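Local coordinates for CalG4 (Micromonospora echinospora, PDB 3IA7), which adopts the GT-B fold, with two Rossmann-like domains that face each other across a central cleft, at residues R129-F134 with T189-P194; E138-F143 with F197-E202; D183-L188 with D205-F210; V211-T216 with R378-S383. All blocks are in the same frame, centred on the assembly; numbering follows the deposited sequence.

Contact 1: residues R129-F134 with T189-P194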
loop_
_atom_site.group_PDB
_atom_site.type_symbol
_atom_site.label_atom_id
_atom_site.label_comp_id
_atom_site.label_asym_id
_atom_site.label_seq_id
_atom_site.Cartn_x
_atom_site.Cartn_y
_atom_site.Cartn_z
ATOM N N ARG A 129 8.371 6.840 20.652
ATOM C CA ARG A 129 7.523 7.853 20.086
ATOM C C ARG A 129 7.414 7.676 18.539
ATOM O O ARG A 129 8.428 7.438 17.845
ATOM C CB ARG A 129 8.083 9.249 20.397
ATOM C CG ARG A 129 7.227 10.374 19.750
ATOM C CD ARG A 129 7.724 11.791 20.210
ATOM N NE ARG A 129 7.648 11.907 21.692
ATOM C CZ ARG A 129 7.566 13.050 22.363
ATOM N NH1 ARG A 129 7.567 14.208 21.704
ATOM N NH2 ARG A 129 7.443 13.031 23.694
ATOM N N LEU A 130 6.226 7.913 18.020
ATOM C CA LEU A 130 6.025 7.997 16.568
ATOM C C LEU A 130 5.578 9.360 16.136
ATOM O O LEU A 130 4.752 10.004 16.801
ATOM C CB LEU A 130 4.912 7.028 16.128
ATOM C CG LEU A 130 4.963 5.545 16.478
ATOM C CD1 LEU A 130 3.654 4.799 15.847
ATOM C CD2 LEU A 130 6.316 4.810 16.073
ATOM N N THR A 131 6.042 9.784 14.961
ATOM C CA THR A 131 5.437 10.992 14.369
ATOM C C THR A 131 5.413 10.942 12.855
ATOM O O THR A 131 6.391 10.547 12.230
ATOM C CB THR A 131 6.083 12.355 14.891
ATOM O OG1 THR A 131 5.427 13.461 14.261
ATOM C CG2 THR A 131 7.603 12.418 14.644
ATOM N N GLY A 132 4.285 11.381 12.296
ATOM C CA GLY A 132 4.102 11.600 10.866
ATOM C C GLY A 132 4.479 13.030 10.491
ATOM O O GLY A 132 4.344 13.379 9.341
ATOM N N GLY A 133 4.893 13.862 11.456
ATOM C CA GLY A 133 5.258 15.307 11.174
ATOM C C GLY A 133 6.716 15.516 11.572
ATOM O O GLY A 133 7.402 14.539 11.867
ATOM N N PHE A 134 7.189 16.765 11.605
ATOM C CA PHE A 134 8.576 17.049 11.936
ATOM C C PHE A 134 8.865 16.642 13.365
ATOM O O PHE A 134 8.046 16.855 14.279
ATOM C CB PHE A 134 8.879 18.550 11.747
ATOM C CG PHE A 134 8.645 19.033 10.345
ATOM C CD1 PHE A 134 9.051 18.241 9.259
ATOM C CD2 PHE A 134 8.027 20.244 10.095
ATOM C CE1 PHE A 134 8.849 18.653 7.933
ATOM C CE2 PHE A 134 7.833 20.687 8.745
ATOM C CZ PHE A 134 8.245 19.871 7.673
ATOM N N THR A 189 12.552 7.680 18.697
ATOM C CA THR A 189 11.499 8.348 17.964
ATOM C C THR A 189 11.596 7.904 16.502
ATOM O O THR A 189 12.664 8.058 15.884
ATOM C CB THR A 189 11.634 9.901 18.059
ATOM O OG1 THR A 189 11.561 10.315 19.461
ATOM C CG2 THR A 189 10.442 10.565 17.305
ATOM N N ILE A 190 10.495 7.353 15.986
ATOM C CA ILE A 190 10.372 6.924 14.625
ATOM C C ILE A 190 9.608 8.031 13.904
ATOM O O ILE A 190 8.446 8.360 14.231
ATOM C CB ILE A 190 9.611 5.548 14.469
ATOM C CG1 ILE A 190 10.168 4.461 15.433
ATOM C CG2 ILE A 190 9.536 5.106 12.931
ATOM C CD1 ILE A 190 11.507 3.940 15.108
ATOM N N VAL A 191 10.281 8.631 12.932
ATOM C CA VAL A 191 9.729 9.748 12.210
ATOM C C VAL A 191 9.432 9.283 10.794
ATOM O O VAL A 191 10.362 8.814 10.084
ATOM C CB VAL A 191 10.777 10.905 12.157
ATOM C CG1 VAL A 191 10.202 12.062 11.379
ATOM C CG2 VAL A 191 11.170 11.362 13.567
ATOM N N PHE A 192 8.186 9.414 10.342
ATOM C CA PHE A 192 7.780 8.844 9.032
ATOM C C PHE A 192 8.050 9.797 7.878
ATOM O O PHE A 192 7.169 10.071 7.024
ATOM C CB PHE A 192 6.303 8.415 9.112
ATOM C CG PHE A 192 6.081 7.293 10.118
ATOM C CD1 PHE A 192 6.703 6.053 9.949
ATOM C CD2 PHE A 192 5.233 7.490 11.207
ATOM C CE1 PHE A 192 6.517 5.008 10.882
ATOM C CE2 PHE A 192 5.022 6.434 12.144
ATOM C CZ PHE A 192 5.691 5.218 11.992
ATOM N N LEU A 193 9.255 10.377 7.892
ATOM C CA LEU A 193 9.685 11.358 6.886
ATOM C C LEU A 193 11.088 10.983 6.465
ATOM O O LEU A 193 11.798 10.351 7.245
ATOM C CB LEU A 193 9.818 12.785 7.456
ATOM C CG LEU A 193 8.607 13.368 8.220
ATOM C CD1 LEU A 193 8.969 14.746 8.671
ATOM C CD2 LEU A 193 7.389 13.493 7.409
ATOM N N PRO A 194 11.467 11.360 5.250
ATOM C CA PRO A 194 12.889 11.226 4.918
ATOM C C PRO A 194 13.660 12.298 5.651
ATOM O O PRO A 194 13.168 13.423 5.850
ATOM C CB PRO A 194 12.922 11.393 3.395
ATOM C CG PRO A 194 11.781 12.321 3.075
ATOM C CD PRO A 194 10.673 11.885 4.121
#
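Arg129 and Thr189 open a short parallel pairing that continues through Leu130 with Ile190 and Thr131 with Val191. The axes of the two strand pieces come within 4.6 Å, and their directions differ by 14°. Three backbone hydrogen bonds join them. Ile190 N gives to Arg129 O at 2.8 Å, Thr131 N gives to Ile190 O, and Phe192 N gives to Thr131 O. Phe192 sits just past its strand, at the centre of an inverse gamma turn. With CG anti to the carbonyl carbon (chi1 -64°), its ring starts out beside Thr131 O. From CB outward the side chain stays beside segment 129-134. CB lies 3.8 Å from Thr131 O. CG keeps near the same oxygen, and CD2 is closer still, 3.4 Å from Thr131 O. CE2 then meets Leu130 CB at 4.0 Å, and CZ at the tip reaches Leu130 CD2. That same Leu130 CD2 packs on Ile190 CB at 3.7 Å, the two side chains side by side. Helix 15-30 covers this face. On the other face Thr131 CG2 lies 3.9 Å from Val191 CG2. The aliphatic part of Arg129 lies beside Thr189, while its end leads away and NE bonds to Tyr108 OH. Beyond the strands Gly133 N gives to Thr131 OG1, forming an ST turn. The side chains of Leu193 and Phe134 cross at about a right angle, CD1 of Leu193 3.5 Å from CD1 of Phe134. The pairing joins neighbouring strands of the seven-stranded parallel sheet, in the order 3-2-1-4-5-6-7, of the Rossmann-like N-terminal domain of a GT-B protein.

Contact 2: residues E138-F143 with F197-E202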
loop_
_atom_site.group_PDB
_atom_site.type_symbol
_atom_site.label_atom_id
_atom_site.label_comp_id
_atom_site.label_asym_id
_atom_site.label_seq_id
_atom_site.Cartn_x
_atom_site.Cartn_y
_atom_site.Cartn_z
ATOM N N GLU A 138 15.963 20.388 20.867
ATOM C CA GLU A 138 16.278 21.735 21.387
ATOM C C GLU A 138 16.501 22.787 20.292
ATOM O O GLU A 138 16.486 23.991 20.569
ATOM C CB GLU A 138 17.448 21.671 22.361
ATOM C CG GLU A 138 18.780 21.435 21.677
ATOM C CD GLU A 138 19.145 19.949 21.482
ATOM O OE1 GLU A 138 18.244 19.049 21.443
ATOM O OE2 GLU A 138 20.387 19.704 21.357
ATOM N N HIS A 139 16.716 22.343 19.054
ATOM C CA HIS A 139 16.978 23.232 17.931
ATOM C C HIS A 139 15.754 23.662 17.174
ATOM O O HIS A 139 15.748 24.734 16.532
ATOM C CB HIS A 139 17.990 22.578 16.971
ATOM C CG HIS A 139 19.326 22.408 17.594
ATOM N ND1 HIS A 139 19.665 21.285 18.313
ATOM C CD2 HIS A 139 20.356 23.273 17.732
ATOM C CE1 HIS A 139 20.884 21.431 18.799
ATOM N NE2 HIS A 139 21.313 22.638 18.486
ATOM N N TYR A 140 14.729 22.818 17.216
ATOM C CA TYR A 140 13.564 22.972 16.347
ATOM C C TYR A 140 12.342 22.298 16.905
ATOM O O TYR A 140 12.385 21.159 17.374
ATOM C CB TYR A 140 13.811 22.425 14.926
ATOM C CG TYR A 140 12.580 22.545 14.048
ATOM C CD1 TYR A 140 12.228 23.770 13.462
ATOM C CD2 TYR A 140 11.758 21.444 13.818
ATOM C CE1 TYR A 140 11.097 23.895 12.698
ATOM C CE2 TYR A 140 10.623 21.562 13.035
ATOM C CZ TYR A 140 10.305 22.808 12.490
ATOM O OH TYR A 140 9.193 22.932 11.707
ATOM N N SER A 141 11.234 23.029 16.864
ATOM C CA SER A 141 9.974 22.471 17.261
ATOM C C SER A 141 8.927 23.169 16.396
ATOM O O SER A 141 8.762 24.380 16.461
ATOM C CB SER A 141 9.706 22.694 18.756
ATOM O OG SER A 141 8.382 22.235 19.042
ATOM N N LEU A 142 8.263 22.404 15.543
ATOM C CA LEU A 142 7.244 22.993 14.670
ATOM C C LEU A 142 6.165 23.695 15.510
ATOM O O LEU A 142 5.761 24.810 15.183
ATOM C CB LEU A 142 6.605 21.922 13.785
ATOM C CG LEU A 142 5.302 22.277 13.093
ATOM C CD1 LEU A 142 5.523 23.475 12.142
ATOM C CD2 LEU A 142 4.753 21.060 12.387
ATOM N N PHE A 143 5.704 23.034 16.573
ATOM C CA PHE A 143 4.651 23.613 17.403
ATOM C C PHE A 143 5.043 24.962 18.037
ATOM O O PHE A 143 4.287 25.948 17.988
ATOM C CB PHE A 143 4.219 22.599 18.452
ATOM C CG PHE A 143 3.385 21.484 17.875
ATOM C CD1 PHE A 143 2.079 21.724 17.465
ATOM C CD2 PHE A 143 3.913 20.199 17.726
ATOM C CE1 PHE A 143 1.302 20.703 16.929
ATOM C CE2 PHE A 143 3.142 19.170 17.198
ATOM C CZ PHE A 143 1.833 19.431 16.797
ATOM N N PHE A 197 13.876 15.984 4.588
ATOM C CA PHE A 197 12.676 16.825 4.643
ATOM C C PHE A 197 12.584 17.462 6.048
ATOM O O PHE A 197 11.867 18.453 6.247
ATOM C CB PHE A 197 11.409 15.993 4.379
ATOM C CG PHE A 197 10.180 16.827 4.069
ATOM C CD1 PHE A 197 10.183 17.692 2.973
ATOM C CD2 PHE A 197 9.032 16.710 4.839
ATOM C CE1 PHE A 197 9.031 18.488 2.646
ATOM C CE2 PHE A 197 7.850 17.481 4.507
ATOM C CZ PHE A 197 7.885 18.365 3.391
ATOM N N GLN A 198 13.329 16.924 7.016
ATOM C CA GLN A 198 13.323 17.457 8.379
ATOM C C GLN A 198 14.124 18.788 8.564
ATOM O O GLN A 198 15.372 18.836 8.332
ATOM C CB GLN A 198 13.905 16.393 9.332
ATOM C CG GLN A 198 14.167 16.893 10.738
ATOM C CD GLN A 198 12.871 17.075 11.551
ATOM O OE1 GLN A 198 11.958 16.245 11.462
ATOM N NE2 GLN A 198 12.813 18.130 12.399
ATOM N N PRO A 199 13.456 19.853 9.074
ATOM C CA PRO A 199 14.215 21.090 9.439
ATOM C C PRO A 199 15.300 20.789 10.494
ATOM O O PRO A 199 15.021 20.005 11.423
ATOM C CB PRO A 199 13.125 22.027 10.038
ATOM C CG PRO A 199 11.795 21.509 9.486
ATOM C CD PRO A 199 12.003 19.979 9.342
ATOM N N PHE A 200 16.509 21.363 10.354
ATOM C CA PHE A 200 17.639 21.106 11.309
ATOM C C PHE A 200 17.997 19.603 11.486
ATOM O O PHE A 200 18.430 19.200 12.576
ATOM C CB PHE A 200 17.332 21.720 12.703
ATOM C CG PHE A 200 17.124 23.207 12.669
ATOM C CD1 PHE A 200 18.193 24.088 12.890
ATOM C CD2 PHE A 200 15.871 23.740 12.382
ATOM C CE1 PHE A 200 18.002 25.482 12.837
ATOM C CE2 PHE A 200 15.676 25.140 12.320
ATOM C CZ PHE A 200 16.730 26.004 12.548
ATOM N N ALA A 201 17.823 18.822 10.414
ATOM C CA ALA A 201 18.042 17.400 10.387
ATOM C C ALA A 201 19.401 16.991 11.016
ATOM O O ALA A 201 19.457 16.028 11.760
ATOM C CB ALA A 201 17.924 16.856 8.891
ATOM N N GLU A 202 20.471 17.753 10.742
ATOM C CA GLU A 202 21.834 17.434 11.239
ATOM C C GLU A 202 21.966 17.416 12.762
ATOM O O GLU A 202 22.927 16.854 13.290
ATOM C CB GLU A 202 22.898 18.367 10.623
ATOM C CG GLU A 202 22.881 19.802 11.157
ATOM C CD GLU A 202 23.849 20.698 10.414
ATOM O OE1 GLU A 202 24.057 20.495 9.206
ATOM O OE2 GLU A 202 24.380 21.613 11.028
#
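Tyr140 and Phe200 bring the two backbones nearest, with their CA atoms 6.7 Å apart. Tyr140 is extended and leads through Ser141, the N-cap, into helix 142-150. Segment 197-202 makes a type II beta turn from Gln198 to Ala201, closed by a weak bond from Ala201 N to Gln198 O. Phe200 takes the third place of the turn with positive phi (55°). No hydrogen bond crosses between the segments, so the contact rests mainly on side chains. The Tyr140 ring lies at its centre. With CG anti to the backbone N (chi1 178°), the ring starts out near both Pro199 CB and Phe200 CD2. Pro199 CB sits over the middle of one ring face, 3.7 Å from the centroid, a CH-pi contact. Pro199 CG is shifted toward the phenol end and lies 3.6 Å from Tyr140 CZ. The opposite face has Leu142 N near its rim. Phe200 reaches the root of the tyrosine, with CD2 3.5 Å from Tyr140 CB. The two rings are near parallel, at 24°, but slid apart so that they barely overlap. His139 O stands over the centre of the Phe200 ring. From the first residue of the turn, Gln198 NE2 comes 3.8 Å from Tyr140 CD2. Its amide is fixed by two bonds: NE2 gives to Pro199 O at 3.1 Å, on a lone pair, and OE1 accepts from Ala135 N. The contact thus lies between the start of helix 142-150 and the loop before strand 208-210, while helix 331-339 borders it through Arg336 on Pro199 and Pro332 on Leu142.

Contact 3: residues D183-L188 with D205-F210; sequences DEIEGL and DERFAF
Ile185 lies over the guanidinium of Arg207, which belongs to an Asx turn just before an outermost strand of the parallel sheet. Ile185 CG2 stands over the centre of that flat group, 3.5 Å from Arg207 CZ, and the side chains cross at about a right angle. Ile185 CD1 reaches NH2. The same CG2 also touches Phe208 CZ at 3.6 Å. Lower down the arginine, CG rests 3.4 Å from Gly187 O. No direct hydrogen bond crosses the contact, but two waters do the bridging. One links Ile185 O to Arg207 NH1.

Asp205 positions the arginine. NE gives to the syn lone pair of Asp205 OD1 at 3.0 Å, in the guanidinium plane and straight (180°). NH2 gives to Asp205 OD2 at 2.9 Å, so the salt bridge is a side-on, two-nitrogen grip. Arg207 N also gives to OD1, from above the carboxylate plane, and closes the Asx turn. Farther out, Glu186 OE2 accepts from Gly187 N, and its OE1 bonds Tyr108 OH. The second water gives to Glu186 O at 2.7 Å and to Arg207 O, and its oxygen stands over the centre of the Phe208 ring.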
loop_
_atom_site.group_PDB
_atom_site.type_symbol
_atom_site.label_atom_id
_atom_site.label_comp_id
_atom_site.label_asym_id
_atom_site.label_seq_id
_atom_site.Cartn_x
_atom_site.Cartn_y
_atom_site.Cartn_z
ATOM N N ASP A 183 8.888 19.114 26.555
ATOM C CA ASP A 183 10.058 19.074 25.640
ATOM C C ASP A 183 10.995 17.880 25.760
ATOM O O ASP A 183 11.934 17.777 24.980
ATOM C CB ASP A 183 10.901 20.373 25.753
ATOM C CG ASP A 183 10.158 21.574 25.260
ATOM O OD1 ASP A 183 9.229 21.384 24.448
ATOM O OD2 ASP A 183 10.468 22.706 25.718
ATOM N N GLU A 184 10.774 16.962 26.713
ATOM C CA GLU A 184 11.691 15.842 26.862
ATOM C C GLU A 184 11.676 14.923 25.647
ATOM O O GLU A 184 10.621 14.686 25.069
ATOM C CB GLU A 184 11.361 15.031 28.113
ATOM C CG GLU A 184 11.745 15.819 29.351
ATOM C CD GLU A 184 11.523 15.015 30.600
ATOM O OE1 GLU A 184 10.373 14.743 30.919
ATOM O OE2 GLU A 184 12.505 14.690 31.270
ATOM N N ILE A 185 12.839 14.378 25.317
ATOM C CA ILE A 185 13.043 13.532 24.111
ATOM C C ILE A 185 12.913 12.057 24.485
ATOM O O ILE A 185 13.493 11.596 25.483
ATOM C CB ILE A 185 14.437 13.835 23.501
ATOM C CG1 ILE A 185 14.449 15.310 23.037
ATOM C CG2 ILE A 185 14.840 12.782 22.405
ATOM C CD1 ILE A 185 15.757 15.806 22.377
ATOM N N GLU A 186 12.138 11.325 23.707
ATOM C CA GLU A 186 11.935 9.884 23.911
ATOM C C GLU A 186 13.200 9.051 23.661
ATOM O O GLU A 186 14.093 9.493 22.949
ATOM C CB GLU A 186 10.778 9.371 23.026
ATOM C CG GLU A 186 10.213 8.029 23.545
ATOM C CD GLU A 186 9.988 8.035 25.074
ATOM O OE1 GLU A 186 8.985 8.607 25.540
ATOM O OE2 GLU A 186 10.854 7.527 25.821
ATOM N N GLY A 187 13.310 7.888 24.304
ATOM C CA GLY A 187 14.488 7.000 24.093
ATOM C C GLY A 187 14.666 6.619 22.611
ATOM O O GLY A 187 15.796 6.419 22.137
ATOM N N LEU A 188 13.540 6.502 21.896
ATOM C CA LEU A 188 13.501 6.262 20.431
ATOM C C LEU A 188 12.304 6.993 19.817
ATOM O O LEU A 188 11.182 6.960 20.355
ATOM C CB LEU A 188 13.420 4.741 20.073
ATOM C CG LEU A 188 13.262 4.395 18.564
ATOM C CD1 LEU A 188 14.566 4.792 17.775
ATOM C CD2 LEU A 188 12.854 2.909 18.342
ATOM N N ASP A 205 20.028 13.432 16.937
ATOM C CA ASP A 205 20.926 12.338 17.252
ATOM C C ASP A 205 20.358 10.951 16.930
ATOM O O ASP A 205 19.254 10.836 16.402
ATOM C CB ASP A 205 21.507 12.432 18.683
ATOM C CG ASP A 205 20.468 12.279 19.765
ATOM O OD1 ASP A 205 19.395 11.667 19.546
ATOM O OD2 ASP A 205 20.711 12.792 20.882
ATOM N N GLU A 206 21.083 9.905 17.334
ATOM C CA GLU A 206 20.720 8.550 16.947
ATOM C C GLU A 206 19.402 8.061 17.576
ATOM O O GLU A 206 18.896 7.053 17.120
ATOM C CB GLU A 206 21.852 7.540 17.245
ATOM C CG GLU A 206 22.253 7.523 18.702
ATOM C CD GLU A 206 23.046 8.787 19.078
ATOM O OE1 GLU A 206 23.625 9.439 18.164
ATOM O OE2 GLU A 206 23.041 9.156 20.273
ATOM N N ARG A 207 18.855 8.772 18.568
ATOM C CA ARG A 207 17.492 8.488 19.089
ATOM C C ARG A 207 16.368 8.787 18.087
ATOM O O ARG A 207 15.201 8.480 18.336
ATOM C CB ARG A 207 17.237 9.251 20.368
ATOM C CG ARG A 207 18.151 8.860 21.577
ATOM C CD ARG A 207 17.846 9.837 22.683
ATOM N NE ARG A 207 18.278 11.199 22.334
ATOM C CZ ARG A 207 18.210 12.235 23.167
ATOM N NH1 ARG A 207 17.704 12.061 24.371
ATOM N NH2 ARG A 207 18.625 13.441 22.795
ATOM N N PHE A 208 16.680 9.417 16.966
ATOM C CA PHE A 208 15.650 9.712 15.949
ATOM C C PHE A 208 15.925 8.853 14.713
ATOM O O PHE A 208 17.012 8.950 14.131
ATOM C CB PHE A 208 15.645 11.196 15.578
ATOM C CG PHE A 208 15.268 12.102 16.731
ATOM C CD1 PHE A 208 13.946 12.531 16.883
ATOM C CD2 PHE A 208 16.208 12.451 17.695
ATOM C CE1 PHE A 208 13.572 13.371 17.956
ATOM C CE2 PHE A 208 15.852 13.245 18.807
ATOM C CZ PHE A 208 14.525 13.731 18.920
ATOM N N ALA A 209 14.980 7.999 14.344
ATOM C CA ALA A 209 15.098 7.266 13.075
ATOM C C ALA A 209 14.155 7.858 11.987
ATOM O O ALA A 209 12.918 7.837 12.119
ATOM C CB ALA A 209 14.823 5.769 13.284
ATOM N N PHE A 210 14.742 8.388 10.922
ATOM C CA PHE A 210 13.902 8.989 9.808
ATOM C C PHE A 210 13.606 7.888 8.777
ATOM O O PHE A 210 14.419 7.615 7.863
ATOM C CB PHE A 210 14.592 10.227 9.197
ATOM C CG PHE A 210 14.762 11.351 10.202
ATOM C CD1 PHE A 210 13.740 12.313 10.352
ATOM C CD2 PHE A 210 15.864 11.373 11.055
ATOM C CE1 PHE A 210 13.861 13.348 11.329
ATOM C CE2 PHE A 210 16.023 12.398 12.059
ATOM C CZ PHE A 210 14.991 13.372 12.196
HETATM O O HOH W 1 16.001 10.180 25.943
HETATM O O HOH W 2 13.965 10.331 20.335
#

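Contact 4: residues V211-T216 with R378-S383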
loop_
_atom_site.group_PDB
_atom_site.type_symbol
_atom_site.label_atom_id
_atom_site.label_comp_id
_atom_site.label_asym_id
_atom_site.label_seq_id
_atom_site.Cartn_x
_atom_site.Cartn_y
_atom_site.Cartn_z
ATOM N N VAL A 211 12.492 7.191 8.972
ATOM C CA VAL A 211 12.195 5.979 8.177
ATOM C C VAL A 211 11.410 6.238 6.891
ATOM O O VAL A 211 11.210 5.347 6.054
ATOM C CB VAL A 211 11.553 4.825 9.043
ATOM C CG1 VAL A 211 12.491 4.453 10.256
ATOM C CG2 VAL A 211 10.102 5.236 9.452
ATOM N N GLY A 212 10.963 7.461 6.713
ATOM C CA GLY A 212 10.166 7.818 5.541
ATOM C C GLY A 212 8.676 7.376 5.576
ATOM O O GLY A 212 8.250 6.703 6.565
ATOM N N PRO A 213 7.898 7.704 4.518
ATOM C CA PRO A 213 6.462 7.343 4.420
ATOM C C PRO A 213 6.316 5.840 4.200
ATOM O O PRO A 213 7.286 5.179 3.803
ATOM C CB PRO A 213 5.964 8.156 3.205
ATOM C CG PRO A 213 7.172 8.415 2.376
ATOM C CD PRO A 213 8.366 8.431 3.319
ATOM N N THR A 214 5.172 5.250 4.552
ATOM C CA THR A 214 5.015 3.824 4.248
ATOM C C THR A 214 4.675 3.927 2.765
ATOM O O THR A 214 3.920 4.810 2.371
ATOM C CB THR A 214 3.936 3.069 5.116
ATOM O OG1 THR A 214 4.472 2.735 6.414
ATOM C CG2 THR A 214 3.520 1.769 4.447
ATOM N N LEU A 215 5.318 3.119 1.933
ATOM C CA LEU A 215 5.233 3.406 0.517
ATOM C C LEU A 215 3.922 2.913 -0.085
ATOM O O LEU A 215 3.076 2.345 0.607
ATOM C CB LEU A 215 6.506 3.004 -0.264
ATOM C CG LEU A 215 7.612 4.081 -0.425
ATOM C CD1 LEU A 215 7.082 5.496 -0.507
ATOM C CD2 LEU A 215 8.727 4.011 0.617
ATOM N N THR A 216 3.758 3.181 -1.368
ATOM C CA THR A 216 2.467 3.129 -2.033
ATOM C C THR A 216 2.495 2.022 -3.109
ATOM O O THR A 216 3.567 1.504 -3.428
ATOM C CB THR A 216 2.227 4.519 -2.597
ATOM O OG1 THR A 216 1.056 4.556 -3.427
ATOM C CG2 THR A 216 3.489 5.010 -3.353
ATOM N N ARG A 378 14.898 9.860 -4.207
ATOM C CA ARG A 378 15.965 8.932 -3.799
ATOM C C ARG A 378 16.075 8.867 -2.267
ATOM O O ARG A 378 16.198 7.755 -1.741
ATOM C CB ARG A 378 17.288 9.259 -4.539
ATOM C CG ARG A 378 17.238 8.899 -6.099
ATOM C CD ARG A 378 16.635 7.462 -6.367
ATOM N NE ARG A 378 15.667 7.396 -7.497
ATOM C CZ ARG A 378 15.172 6.278 -8.048
ATOM N NH1 ARG A 378 15.548 5.078 -7.619
ATOM N NH2 ARG A 378 14.315 6.354 -9.067
ATOM N N ASP A 379 15.990 10.023 -1.591
ATOM C CA ASP A 379 15.986 10.077 -0.118
ATOM C C ASP A 379 14.880 9.194 0.443
ATOM O O ASP A 379 15.153 8.307 1.268
ATOM C CB ASP A 379 15.853 11.517 0.387
ATOM C CG ASP A 379 17.068 12.352 0.072
ATOM O OD1 ASP A 379 18.100 11.819 -0.387
ATOM O OD2 ASP A 379 16.999 13.565 0.286
ATOM N N ILE A 380 13.661 9.380 -0.075
ATOM C CA ILE A 380 12.502 8.616 0.376
ATOM C C ILE A 380 12.693 7.126 0.131
ATOM O O ILE A 380 12.406 6.297 1.020
ATOM C CB ILE A 380 11.201 9.107 -0.310
ATOM C CG1 ILE A 380 10.860 10.537 0.200
ATOM C CG2 ILE A 380 9.988 8.077 -0.085
ATOM C CD1 ILE A 380 9.814 11.262 -0.695
ATOM N N LEU A 381 13.150 6.784 -1.070
ATOM C CA LEU A 381 13.350 5.385 -1.407
ATOM C C LEU A 381 14.386 4.746 -0.483
ATOM O O LEU A 381 14.231 3.595 -0.075
ATOM C CB LEU A 381 13.686 5.180 -2.884
ATOM C CG LEU A 381 14.273 3.778 -3.207
ATOM C CD1 LEU A 381 13.160 2.707 -3.234
ATOM C CD2 LEU A 381 15.168 3.748 -4.472
ATOM N N SER A 382 15.393 5.498 -0.088
ATOM C CA SER A 382 16.434 4.953 0.776
ATOM C C SER A 382 16.124 5.059 2.287
ATOM O O SER A 382 16.948 4.682 3.098
ATOM C CB SER A 382 17.786 5.597 0.409
ATOM O OG SER A 382 17.816 6.880 0.960
ATOM N N SER A 383 14.939 5.545 2.677
ATOM C CA SER A 383 14.672 5.873 4.088
ATOM C C SER A 383 14.463 4.623 4.978
ATOM O O SER A 383 14.742 4.688 6.178
ATOM C CB SER A 383 13.439 6.814 4.218
ATOM O OG SER A 383 13.818 8.071 3.685
#
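Val211 and Ser383 are the nearest backbone pair, with CA atoms 4.8 Å apart, where the irregular chain after strand 208-210 passes the C-terminal end of helix 367-381. Val211 CA makes a CA-H...O contact with Ser383 O. Ser383 CB presses on the backbone opposite, 3.2 Å from Val211 O and 3.6 Å from Gly212 N. Gly212 has positive phi (77°) and carries no side chain, which lets Ser383 come this close. The serine hydroxyl turns back to the last turn of helix 367-381. Its OG is anti to the carbonyl carbon (chi1 -69°) and gives to Asp379 O at 2.8 Å. Ser382 OG gives to the same oxygen at 3.0 Å, and the two hydroxyls come from opposite faces of the carbonyl plane. One turn earlier in the chain, Ile380 CG2 meets two residues. Pro213 CG lies 3.8 Å from it, and the two side chains cross at about a right angle. Leu215 CD1 lies 3.9 Å from the same methyl. Leu311 of helix 307-315 lies against Pro213, and Arg30 of the second subunit packs on Leu215. The segments share no hydrogen bond, and the hydroxyls of Ser382 and Ser383 both bond within segment 378-383. Between these two segments the link between domains meets the helix end by apolar contact and close backbone fit; a backbone hydrogen bond of Val211 with Gly385 lies just beyond.

Overall arrangement
Contacts 1 and 3 both reach the same sheet. Thr189 N and O make probable hydrogen bonds with Arg207 O and Ala209 N, both 2.8 Å, and so join strand 189-191 to strand 208-210. Contact 4 follows directly: Val191 O lies 2.9 Å from Val211 N, another probable hydrogen bond, before the chain heads for the C-terminal domain. Phe134 links contact 1 to contact 2, its CD2 3.3 Å from Tyr140 OH. Contacts 2 and 4 do not touch. Their centres are about 19 Å apart, with nearest atoms about 6 Å. The calcium ions lie at Leu42 with Glu46 and at Gln225 with His297, residues outside all four contacts.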